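Local coordinates for protein putative fimbrium tip subunit Fim1C (Bacteroides ovatus, PDB 4EPS) that probably forms part of the tip of a fimbrium, a filamentous cell-surface appendage of a kind that mediates adhesion and biofilm formation, at residues V162-P167 against F255-G260; A195-N200 against I231-D236. One frame throughout, in Å; residues are numbered along the deposited sequence. Where two conformers were deposited one is given.

The two contacts illustrate how beta structure is built at two levels, by hydrogen bonds within a sheet and by apolar side chains between strands that pack against each other. Interaction 1 is a parallel pairing, interaction 2 an antiparallel one, and their centres lie about 13 Å apart within the fimbrillin-like region. They meet through side chains: Val164 CG1 rests 3.9 Å from Phe196 CE1, while the side chain of Tyr234 reaches the far end of interaction 1, with CE2 3.5 Å from Pro167 CG and OH 3.5 Å from Val257 CG1. This layering is consistent with the sandwich-like folds of the transthyretin clan. Lys165 NZ of interaction 1 also hydrogen-bonds a glycerol, probably from the crystallisation liquor.

Interaction 1: residues V162-P167 against F255-G260; sequences VVVKLP and FVVDGG
Val163, Lys165, Phe255 and Val257 join two parallel strands through three almost straight backbone hydrogen bonds: Phe255 N to Val163 O (2.7 Å), Lys165 N to Phe255 O (2.9 Å) and Val257 N to Lys165 O (2.9 Å). The ladder is interrupted at Pro167, whose nitrogen carries no hydrogen; its CD sits 3.3 Å from Val257 O, and that carbonyl instead accepts Gly260 N across a type I' turn. Pro167 CG also meets Asp258 CB at 4.1 Å, the two side chains crossing at about a right angle, and Pro167 CA-H approaches Gly260 O. An alanine in place of Pro167 would probably open a gap beside Val257 and Asp258, where CG and CD had packed. On the face carrying Val164, Val257 lies alongside Leu166, pointing the same way, with CG2 4.0 Å from Leu166 CD2. Phe255 has CG anti to the carbonyl carbon (chi1 -64°), and its ring atom CE2 lies 4.1 Å from Val162 CG1, which approaches obliquely. Lys165 occupies the other face, its CG near Gly260 CA and its NZ bonded to Asp216 O. Further out, Leu241 and Cys239 of strand 237-242 touch the apolar face, and Val162 and Val164 bond to strand 217-222 through their backbones. Glycine suits both Gly259, where a CB would press on the preceding carbonyl, and Gly260, where it would clash with Val256 CG1. A proline withholds a donor, a tight turn takes up the acceptor, and pairing resumes beyond through Gly260 and Ser168.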
loop_
_atom_site.group_PDB
_atom_site.type_symbol
_atom_site.label_atom_id
_atom_site.label_comp_id
_atom_site.label_asym_id
_atom_site.label_seq_id
_atom_site.Cartn_x
_atom_site.Cartn_y
_atom_site.Cartn_z
ATOM N N VAL A 162 5.687 37.548 -7.438
ATOM C CA VAL A 162 4.886 36.459 -7.987
ATOM C C VAL A 162 5.516 35.160 -7.456
ATOM O O VAL A 162 6.730 34.970 -7.589
ATOM C CB VAL A 162 4.820 36.480 -9.551
ATOM C CG1 VAL A 162 4.366 35.122 -10.138
ATOM C CG2 VAL A 162 3.905 37.592 -10.049
ATOM N N VAL A 163 4.703 34.257 -6.913
ATOM C CA VAL A 163 5.181 32.932 -6.479
ATOM C C VAL A 163 4.356 31.899 -7.260
ATOM O O VAL A 163 3.127 32.009 -7.257
ATOM C CB VAL A 163 5.099 32.703 -4.943
ATOM C CG1 VAL A 163 5.590 31.288 -4.582
ATOM C CG2 VAL A 163 5.926 33.767 -4.191
ATOM N N VAL A 164 5.019 30.948 -7.955
ATOM C CA VAL A 164 4.312 29.918 -8.726
ATOM C C VAL A 164 4.638 28.545 -8.129
ATOM O O VAL A 164 5.806 28.186 -8.015
ATOM C CB VAL A 164 4.621 29.939 -10.255
ATOM C CG1 VAL A 164 3.723 28.944 -11.005
ATOM C CG2 VAL A 164 4.500 31.344 -10.845
ATOM N N LYS A 165 3.594 27.772 -7.796
ATOM C CA LYS A 165 3.733 26.398 -7.308
ATOM C C LYS A 165 3.130 25.454 -8.353
ATOM O O LYS A 165 1.904 25.347 -8.457
ATOM C CB LYS A 165 3.032 26.238 -5.934
ATOM C CG LYS A 165 3.239 24.860 -5.292
ATOM C CD LYS A 165 4.655 24.706 -4.799
ATOM C CE LYS A 165 4.821 23.435 -4.007
ATOM N NZ LYS A 165 6.256 23.188 -3.772
ATOM N N LEU A 166 3.987 24.778 -9.139
ATOM C CA LEU A 166 3.488 23.844 -10.144
ATOM C C LEU A 166 3.101 22.494 -9.467
ATOM O O LEU A 166 3.526 22.238 -8.341
ATOM C CB LEU A 166 4.524 23.628 -11.257
ATOM C CG LEU A 166 4.890 24.881 -12.097
ATOM C CD1 LEU A 166 5.978 24.514 -13.110
ATOM C CD2 LEU A 166 3.658 25.484 -12.777
ATOM N N PRO A 167 2.283 21.640 -10.107
ATOM C CA PRO A 167 1.962 20.355 -9.471
ATOM C C PRO A 167 3.210 19.474 -9.314
ATOM O O PRO A 167 4.132 19.507 -10.133
ATOM C CB PRO A 167 0.962 19.700 -10.436
ATOM C CG PRO A 167 1.114 20.399 -11.715
ATOM C CD PRO A 167 1.626 21.774 -11.436
ATOM N N PHE A 255 0.463 31.560 -6.809
ATOM C CA PHE A 255 -0.418 30.863 -7.749
ATOM C C PHE A 255 -0.166 29.365 -7.596
ATOM O O PHE A 255 0.934 28.910 -7.907
ATOM C CB PHE A 255 -0.138 31.295 -9.186
ATOM C CG PHE A 255 -0.431 32.745 -9.472
ATOM C CD1 PHE A 255 -1.702 33.147 -9.889
ATOM C CD2 PHE A 255 0.564 33.711 -9.345
ATOM C CE1 PHE A 255 -1.971 34.487 -10.189
ATOM C CE2 PHE A 255 0.297 35.058 -9.660
ATOM C CZ PHE A 255 -0.969 35.433 -10.077
ATOM N N VAL A 256 -1.161 28.614 -7.107
ATOM C CA VAL A 256 -1.037 27.147 -6.948
ATOM C C VAL A 256 -1.675 26.514 -8.194
ATOM O O VAL A 256 -2.865 26.675 -8.434
ATOM C CB VAL A 256 -1.655 26.640 -5.620
ATOM C CG1 VAL A 256 -1.587 25.102 -5.525
ATOM C CG2 VAL A 256 -0.952 27.289 -4.415
ATOM N N VAL A 257 -0.859 25.853 -9.010
ATOM C CA VAL A 257 -1.322 25.307 -10.281
ATOM C C VAL A 257 -1.697 23.834 -10.116
ATOM O O VAL A 257 -0.893 23.036 -9.642
ATOM C CB VAL A 257 -0.241 25.498 -11.388
ATOM C CG1 VAL A 257 -0.694 24.894 -12.728
ATOM C CG2 VAL A 257 0.125 26.991 -11.544
ATOM N N ASP A 258 -2.914 23.493 -10.533
ATOM C CA ASP A 258 -3.447 22.123 -10.522
ATOM C C ASP A 258 -3.146 21.357 -9.192
ATOM O O ASP A 258 -2.672 20.227 -9.214
ATOM C CB ASP A 258 -2.923 21.330 -11.753
ATOM C CG ASP A 258 -3.667 20.001 -11.987
ATOM O OD1 ASP A 258 -4.873 19.926 -11.656
ATOM O OD2 ASP A 258 -3.024 19.034 -12.439
ATOM N N GLY A 259 -3.440 21.989 -8.060
ATOM C CA GLY A 259 -3.304 21.353 -6.753
ATOM C C GLY A 259 -1.955 21.403 -6.079
ATOM O O GLY A 259 -1.861 21.079 -4.896
ATOM N N GLY A 260 -0.925 21.830 -6.800
ATOM C CA GLY A 260 0.407 21.938 -6.232
ATOM C C GLY A 260 0.928 20.589 -5.757
ATOM O O GLY A 260 0.756 19.574 -6.438
#

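Interaction 2: residues A195-N200 against I231-D236; sequences AFYLDN and IGHYND
Ala195 and Tyr197 pair with His233 and Ile231 in an antiparallel ladder, the short strands 4.8 Å apart at an angle of 162°, with four backbone hydrogen bonds framing the non-hydrogen-bonded pair Phe196-Gly232. On the face shared by Ala195, Tyr197, Ile231 and His233, the rings of Tyr197 and His233 belong to successive hydrogen-bonded pairs, on opposite strands, and form an edge-to-face contact, centroids 5.5 Å apart and planes at 68°. Tyr197 supplies the edge, its CE2 lying 4.0 Å from His233 ND1 over the imidazole face. One water bridges the pair: in the plane of the phenol ring, it bonds to Tyr197 OH at 3.0 Å and to His233 ND1 at 2.7 Å. Ile231 extends this face, with CB 4.5 Å from Tyr197 CB and CG1 near Asp199 O. On the opposite face Phe196 lays its ring obliquely against the backbone of Gly232, with Phe196 CD1 3.8 Å from Gly232 CA. A CB at Gly232 would come only 3.2 Å from Phe196 CE1, which makes glycine a natural fit. Beyond the contact, Phe196 meets Tyr218 edge-to-face and also touches Ile207 and Pro209. The ladder therefore separates two chemistries: a water-bridged, partly exposed aromatic pair on one face, and on the other a buried phenyl ring accommodated by a residue without a side chain.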
loop_
_atom_site.group_PDB
_atom_site.type_symbol
_atom_site.label_atom_id
_atom_site.label_comp_id
_atom_site.label_asym_id
_atom_site.label_seq_id
_atom_site.Cartn_x
_atom_site.Cartn_y
_atom_site.Cartn_z
ATOM N N ALA A 195 8.434 26.500 -18.873
ATOM C CA ALA A 195 8.795 27.795 -19.439
ATOM C C ALA A 195 7.724 28.777 -19.083
ATOM O O ALA A 195 6.535 28.447 -19.137
ATOM C CB ALA A 195 8.956 27.714 -20.961
ATOM N N PHE A 196 8.145 29.987 -18.729
ATOM C CA PHE A 196 7.219 31.083 -18.454
ATOM C C PHE A 196 7.400 32.196 -19.481
ATOM O O PHE A 196 8.532 32.489 -19.880
ATOM C CB PHE A 196 7.416 31.630 -17.032
ATOM C CG PHE A 196 7.114 30.642 -15.937
ATOM C CD1 PHE A 196 5.815 30.469 -15.476
ATOM C CD2 PHE A 196 8.137 29.895 -15.353
ATOM C CE1 PHE A 196 5.537 29.558 -14.452
ATOM C CE2 PHE A 196 7.860 28.992 -14.317
ATOM C CZ PHE A 196 6.563 28.817 -13.892
ATOM N N TYR A 197 6.284 32.855 -19.850
ATOM C CA TYR A 197 6.239 33.927 -20.836
ATOM C C TYR A 197 5.449 35.112 -20.343
ATOM O O TYR A 197 4.406 34.936 -19.717
ATOM C CB TYR A 197 5.580 33.436 -22.141
ATOM C CG TYR A 197 6.283 32.236 -22.732
ATOM C CD1 TYR A 197 7.349 32.394 -23.614
ATOM C CD2 TYR A 197 5.890 30.943 -22.402
ATOM C CE1 TYR A 197 8.028 31.291 -24.133
ATOM C CE2 TYR A 197 6.549 29.830 -22.930
ATOM C CZ TYR A 197 7.612 30.011 -23.800
ATOM O OH TYR A 197 8.257 28.922 -24.327
ATOM N N LEU A 198 5.887 36.317 -20.722
ATOM C CA LEU A 198 5.137 37.516 -20.404
ATOM C C LEU A 198 4.114 37.835 -21.510
ATOM O O LEU A 198 4.504 37.993 -22.674
ATOM C CB LEU A 198 6.090 38.717 -20.214
ATOM C CG LEU A 198 5.544 39.923 -19.445
ATOM C CD1 LEU A 198 5.309 39.579 -17.993
ATOM C CD2 LEU A 198 6.521 41.068 -19.514
ATOM N N ASP A 199 2.815 37.933 -21.116
ATOM C CA ASP A 199 1.629 38.297 -21.906
ATOM C C ASP A 199 1.275 37.329 -23.049
ATOM O O ASP A 199 0.089 37.052 -23.224
ATOM C CB ASP A 199 1.737 39.725 -22.446
ATOM C CG ASP A 199 1.694 40.770 -21.346
ATOM O OD1 ASP A 199 0.632 40.910 -20.697
ATOM O OD2 ASP A 199 2.716 41.456 -21.142
ATOM N N ASN A 200 2.249 36.850 -23.843
ATOM C CA ASN A 200 1.965 35.915 -24.939
ATOM C C ASN A 200 3.165 35.008 -25.170
ATOM O O ASN A 200 4.283 35.372 -24.818
ATOM C CB ASN A 200 1.563 36.656 -26.234
ATOM C CG ASN A 200 2.445 37.832 -26.577
ATOM O OD1 ASN A 200 3.542 37.669 -27.117
ATOM N ND2 ASN A 200 1.987 39.047 -26.261
ATOM N N ILE A 231 2.122 33.469 -18.760
ATOM C CA ILE A 231 1.703 32.173 -19.292
ATOM C C ILE A 231 2.746 31.162 -18.896
ATOM O O ILE A 231 3.931 31.356 -19.165
ATOM C CB ILE A 231 1.467 32.195 -20.841
ATOM C CG1 ILE A 231 0.628 33.427 -21.325
ATOM C CG2 ILE A 231 0.872 30.838 -21.356
ATOM C CD1 ILE A 231 -0.709 33.680 -20.656
ATOM N N GLY A 232 2.311 30.097 -18.240
ATOM C CA GLY A 232 3.228 29.037 -17.855
ATOM C C GLY A 232 2.953 27.795 -18.681
ATOM O O GLY A 232 1.790 27.414 -18.858
ATOM N N HIS A 233 4.012 27.222 -19.238
ATOM C CA HIS A 233 4.014 25.952 -19.949
ATOM C C HIS A 233 4.748 24.931 -19.072
ATOM O O HIS A 233 5.816 25.224 -18.552
ATOM C CB HIS A 233 4.674 26.094 -21.342
ATOM C CG HIS A 233 3.784 26.734 -22.370
ATOM N ND1 HIS A 233 4.122 26.737 -23.715
ATOM C CD2 HIS A 233 2.580 27.342 -22.225
ATOM C CE1 HIS A 233 3.110 27.321 -24.339
ATOM N NE2 HIS A 233 2.165 27.711 -23.486
ATOM N N TYR A 234 4.143 23.766 -18.858
ATOM C CA TYR A 234 4.746 22.677 -18.060
ATOM C C TYR A 234 4.062 21.398 -18.464
ATOM O O TYR A 234 2.863 21.420 -18.737
ATOM C CB TYR A 234 4.593 22.931 -16.526
ATOM C CG TYR A 234 3.171 22.752 -16.037
ATOM C CD1 TYR A 234 2.229 23.767 -16.181
ATOM C CD2 TYR A 234 2.755 21.548 -15.477
ATOM C CE1 TYR A 234 0.897 23.575 -15.814
ATOM C CE2 TYR A 234 1.425 21.344 -15.111
ATOM C CZ TYR A 234 0.512 22.373 -15.243
ATOM O OH TYR A 234 -0.795 22.167 -14.883
ATOM N N ASN A 235 4.839 20.307 -18.488
ATOM C CA ASN A 235 4.413 18.977 -18.928
ATOM C C ASN A 235 3.856 19.153 -20.336
ATOM O O ASN A 235 4.593 19.641 -21.195
ATOM C CB ASN A 235 3.422 18.338 -17.922
ATOM C CG ASN A 235 4.059 18.059 -16.579
ATOM O OD1 ASN A 235 5.284 18.039 -16.443
ATOM N ND2 ASN A 235 3.237 17.854 -15.552
ATOM N N ASP A 236 2.557 18.912 -20.547
ATOM C CA ASP A 236 1.957 19.115 -21.861
ATOM C C ASP A 236 0.747 20.020 -21.732
ATOM O O ASP A 236 -0.275 19.826 -22.406
ATOM C CB ASP A 236 1.607 17.757 -22.492
ATOM C CG ASP A 236 2.823 17.078 -23.095
ATOM O OD1 ASP A 236 3.192 17.430 -24.240
ATOM O OD2 ASP A 236 3.419 16.210 -22.416
HETATM O O HOH W 1 6.787 26.387 -23.984
#